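Local coordinates for uncharacterized protein (Burkholderia cenocepacia, PDB 6ANS) that is of unknown function but carries DUF1214 domains and binds a sodium ion in the crystal, at residues 283-295 and 376-388. Residues are numbered along the deposited sequence; the frame is centred on the assembly and turned at random.
Sequences WSLAADEALVIDV and PRTRVVKLAALKE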
# COMPACT_ATOMS: atom_id res chain seq x y z
N TRP A 283 14.48 25.38 4.71
CA TRP A 283 14.17 26.66 4.09
C TRP A 283 12.98 27.28 4.81
O TRP A 283 12.16 26.59 5.42
CB TRP A 283 13.86 26.51 2.59
CG TRP A 283 12.71 25.60 2.31
CD1 TRP A 283 12.76 24.25 2.11
CD2 TRP A 283 11.33 25.96 2.24
NE1 TRP A 283 11.50 23.75 1.90
CE2 TRP A 283 10.60 24.79 1.96
CE3 TRP A 283 10.64 27.16 2.36
CZ2 TRP A 283 9.21 24.78 1.81
CZ3 TRP A 283 9.25 27.16 2.22
CH2 TRP A 283 8.56 25.97 1.95
N SER A 284 12.89 28.61 4.72
CA SER A 284 11.84 29.38 5.38
C SER A 284 11.57 30.63 4.55
O SER A 284 12.47 31.46 4.40
CB SER A 284 12.27 29.75 6.80
OG SER A 284 11.30 30.56 7.43
N LEU A 285 10.35 30.76 4.03
CA LEU A 285 10.03 31.85 3.13
C LEU A 285 8.66 32.43 3.44
O LEU A 285 7.68 31.68 3.53
CB LEU A 285 10.06 31.40 1.66
CG LEU A 285 11.40 31.02 1.05
CD1 LEU A 285 11.17 30.36 -0.32
CD2 LEU A 285 12.29 32.24 0.93
N ALA A 286 8.58 33.75 3.56
CA ALA A 286 7.30 34.42 3.57
C ALA A 286 6.66 34.34 2.18
O ALA A 286 7.31 34.00 1.19
CB ALA A 286 7.45 35.88 4.00
N ALA A 287 5.37 34.68 2.12
CA ALA A 287 4.64 34.56 0.86
C ALA A 287 5.24 35.45 -0.23
O ALA A 287 5.21 35.08 -1.41
CB ALA A 287 3.17 34.91 1.08
N ASP A 288 5.80 36.60 0.14
CA ASP A 288 6.36 37.54 -0.82
C ASP A 288 7.84 37.30 -1.10
O ASP A 288 8.47 38.12 -1.78
CB ASP A 288 6.17 38.98 -0.35
CG ASP A 288 6.87 39.28 0.98
OD1 ASP A 288 7.49 38.36 1.56
OD2 ASP A 288 6.83 40.44 1.42
N GLU A 289 8.41 36.21 -0.58
CA GLU A 289 9.83 35.93 -0.74
C GLU A 289 10.06 34.74 -1.66
O GLU A 289 9.21 33.85 -1.80
CB GLU A 289 10.49 35.66 0.61
CG GLU A 289 10.51 36.88 1.52
CD GLU A 289 11.11 36.57 2.87
OE1 GLU A 289 10.88 35.45 3.37
OE2 GLU A 289 11.83 37.43 3.43
N ALA A 290 11.24 34.73 -2.28
CA ALA A 290 11.66 33.62 -3.11
C ALA A 290 13.10 33.27 -2.76
O ALA A 290 13.89 34.14 -2.39
CB ALA A 290 11.55 33.96 -4.60
N LEU A 291 13.41 31.98 -2.87
CA LEU A 291 14.77 31.49 -2.70
C LEU A 291 15.36 31.23 -4.08
O LEU A 291 14.85 30.38 -4.82
CB LEU A 291 14.79 30.22 -1.85
CG LEU A 291 16.20 29.70 -1.54
CD1 LEU A 291 16.95 30.66 -0.60
CD2 LEU A 291 16.16 28.31 -0.97
N VAL A 292 16.43 31.94 -4.41
CA VAL A 292 17.09 31.81 -5.70
C VAL A 292 18.30 30.92 -5.54
O VAL A 292 19.25 31.27 -4.82
CB VAL A 292 17.50 33.18 -6.26
CG1 VAL A 292 18.12 33.02 -7.65
CG2 VAL A 292 16.30 34.14 -6.28
N ILE A 293 18.29 29.77 -6.21
CA ILE A 293 19.37 28.79 -6.17
C ILE A 293 20.09 28.83 -7.51
O ILE A 293 19.44 28.83 -8.56
CB ILE A 293 18.85 27.38 -5.87
CG1 ILE A 293 17.89 27.39 -4.67
CG2 ILE A 293 20.00 26.41 -5.64
CD1 ILE A 293 17.16 26.07 -4.46
N ASP A 294 21.43 28.84 -7.47
CA ASP A 294 22.25 28.94 -8.67
C ASP A 294 23.41 27.96 -8.60
O ASP A 294 24.06 27.83 -7.56
CB ASP A 294 22.84 30.34 -8.84
CG ASP A 294 21.84 31.35 -9.33
OD1 ASP A 294 21.39 31.23 -10.49
OD2 ASP A 294 21.48 32.25 -8.55
N VAL A 295 23.67 27.30 -9.73
CA VAL A 295 24.93 26.62 -9.98
C VAL A 295 25.53 27.23 -11.24
O VAL A 295 24.83 27.42 -12.24
CB VAL A 295 24.76 25.09 -10.12
CG1 VAL A 295 24.37 24.48 -8.76
CG2 VAL A 295 23.72 24.75 -11.19
N PRO A 376 25.68 24.53 -5.05
CA PRO A 376 24.76 25.65 -5.28
C PRO A 376 24.96 26.79 -4.29
O PRO A 376 25.28 26.58 -3.12
CB PRO A 376 23.37 25.01 -5.11
CG PRO A 376 23.59 23.53 -5.27
CD PRO A 376 24.96 23.29 -4.71
N ARG A 377 24.78 28.01 -4.78
CA ARG A 377 24.63 29.18 -3.94
C ARG A 377 23.16 29.58 -3.92
O ARG A 377 22.38 29.23 -4.81
CB ARG A 377 25.49 30.35 -4.45
CG ARG A 377 25.30 30.70 -5.91
CD ARG A 377 26.39 31.68 -6.40
NE ARG A 377 26.29 31.94 -7.83
CZ ARG A 377 25.42 32.79 -8.37
NH1 ARG A 377 24.58 33.45 -7.58
NH2 ARG A 377 25.38 32.98 -9.68
N THR A 378 22.77 30.29 -2.86
CA THR A 378 21.39 30.69 -2.65
C THR A 378 21.34 32.14 -2.20
O THR A 378 22.30 32.67 -1.64
CB THR A 378 20.70 29.82 -1.59
OG1 THR A 378 21.26 30.13 -0.30
CG2 THR A 378 20.88 28.33 -1.88
N ARG A 379 20.19 32.77 -2.44
CA ARG A 379 19.90 34.07 -1.83
C ARG A 379 18.38 34.24 -1.80
O ARG A 379 17.66 33.67 -2.61
CB ARG A 379 20.57 35.22 -2.58
CG ARG A 379 20.03 35.51 -3.95
CD ARG A 379 20.92 36.50 -4.70
NE ARG A 379 20.28 37.01 -5.91
CZ ARG A 379 20.26 36.36 -7.07
NH1 ARG A 379 20.86 35.17 -7.17
NH2 ARG A 379 19.65 36.89 -8.12
N VAL A 380 17.91 34.98 -0.80
CA VAL A 380 16.50 35.29 -0.63
C VAL A 380 16.21 36.68 -1.18
O VAL A 380 16.90 37.65 -0.84
CB VAL A 380 16.07 35.19 0.84
CG1 VAL A 380 14.61 35.60 0.99
CG2 VAL A 380 16.28 33.77 1.36
N VAL A 381 15.20 36.79 -2.04
CA VAL A 381 14.76 38.06 -2.59
C VAL A 381 13.24 38.15 -2.48
O VAL A 381 12.56 37.19 -2.12
CB VAL A 381 15.20 38.26 -4.05
CG1 VAL A 381 16.71 38.08 -4.19
CG2 VAL A 381 14.45 37.29 -4.95
N LYS A 382 12.72 39.33 -2.80
CA LYS A 382 11.28 39.50 -2.91
C LYS A 382 10.80 38.91 -4.23
O LYS A 382 11.40 39.16 -5.29
CB LYS A 382 10.91 40.99 -2.84
CG LYS A 382 11.13 41.62 -1.47
CD LYS A 382 10.03 41.24 -0.51
CE LYS A 382 10.27 41.83 0.87
NZ LYS A 382 9.14 41.50 1.79
N LEU A 383 9.74 38.10 -4.17
CA LEU A 383 9.22 37.47 -5.39
C LEU A 383 8.80 38.50 -6.42
O LEU A 383 8.87 38.24 -7.63
CB LEU A 383 8.02 36.58 -5.04
CG LEU A 383 7.29 35.85 -6.17
CD1 LEU A 383 8.24 35.01 -7.00
CD2 LEU A 383 6.15 35.00 -5.61
N ALA A 384 8.39 39.69 -5.97
CA ALA A 384 8.00 40.74 -6.90
C ALA A 384 9.18 41.21 -7.74
O ALA A 384 9.01 41.58 -8.91
CB ALA A 384 7.37 41.91 -6.14
N ALA A 385 10.38 41.21 -7.16
CA ALA A 385 11.56 41.67 -7.89
C ALA A 385 11.89 40.76 -9.07
O ALA A 385 12.37 41.24 -10.10
CB ALA A 385 12.76 41.78 -6.94
N LEU A 386 11.61 39.46 -8.94
CA LEU A 386 11.86 38.54 -10.04
C LEU A 386 10.78 38.64 -11.11
O LEU A 386 11.07 38.46 -12.30
CB LEU A 386 11.94 37.10 -9.51
CG LEU A 386 13.04 36.83 -8.49
CD1 LEU A 386 12.86 35.48 -7.81
CD2 LEU A 386 14.41 36.92 -9.16
N LYS A 387 9.53 38.92 -10.72
CA LYS A 387 8.46 39.02 -11.70
C LYS A 387 8.58 40.29 -12.53
O LYS A 387 8.39 40.25 -13.75
CB LYS A 387 7.10 38.96 -11.00
CG LYS A 387 6.69 37.58 -10.53
CD LYS A 387 5.25 37.59 -10.04
CE LYS A 387 4.79 36.21 -9.61
NZ LYS A 387 3.44 36.26 -8.96
N GLU A 388 8.88 41.42 -11.89
CA GLU A 388 9.09 42.66 -12.63
C GLU A 388 10.26 42.52 -13.60
O GLU A 388 10.16 42.89 -14.78
CB GLU A 388 9.33 43.82 -11.66
O HOH W 1 7.67 40.20 -3.07
O HOH W 2 21.54 32.47 -5.93
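Val292 and Asp294 meet Arg379 and Arg377 on one face of an antiparallel strand pair, 289-295 with 377-382. Val292, Asp294 and Ala290 have the most surface buried here, and each belongs to a hydrogen-bonded pair. Val292 N gives a nearly straight bond to Arg379 O (2.8 Å, 173°), and Ala290 and Asp294 pair likewise with Val381 and Arg377.

Val292 and Arg379 lie side by side and point the same way. Val292 CB sits over one face of the Arg379 guanidinium, toward its rim, and Val292 CG1 is 3.5 Å from Arg379 NH1. On the same face of the sheet, Val292 CG2 packs on Val381 CG2 at 3.9 Å.

Asp294 ties two arginines into a salt-bridge network. Asp294 OD2 lies at the edge of the Arg379 guanidinium, in its plane, and takes a weak bond from Arg379 NH1 (3.3 Å, 129°). Arg377 sits differently: Asp294 CB lies over the centre of one guanidinium face. Asp294 OD2 is well out of that plane, and this salt bridge rests on charge alone. A water donates to Asp294 OD2 and to Val292 O, and Asp294 OD1 is bonded to Thr339.

The short side chain of Ala290 is met by Leu386 CD1, 3.8 Å from Ala290 CB. Just before the strand, Asp288 O receives Leu383 N at 2.7 Å. Lys382, bent at its second torsion (chi2 -77°), brings NZ to 2.6 Å from Asp288 OD2, above the carboxylate plane.

The opposite face carries Leu291, Ile293, Thr378 and Val380; there Ile293 packs on Ile363 and Trp365 of strand 360-368. This is an antiparallel edge pairing: strand 377-382 is outermost in a mixed sheet, and strand 289-295, within the DUF1214 range, joins it to strand 338-343. The chain goes on into helix 383-389 near the C-terminus.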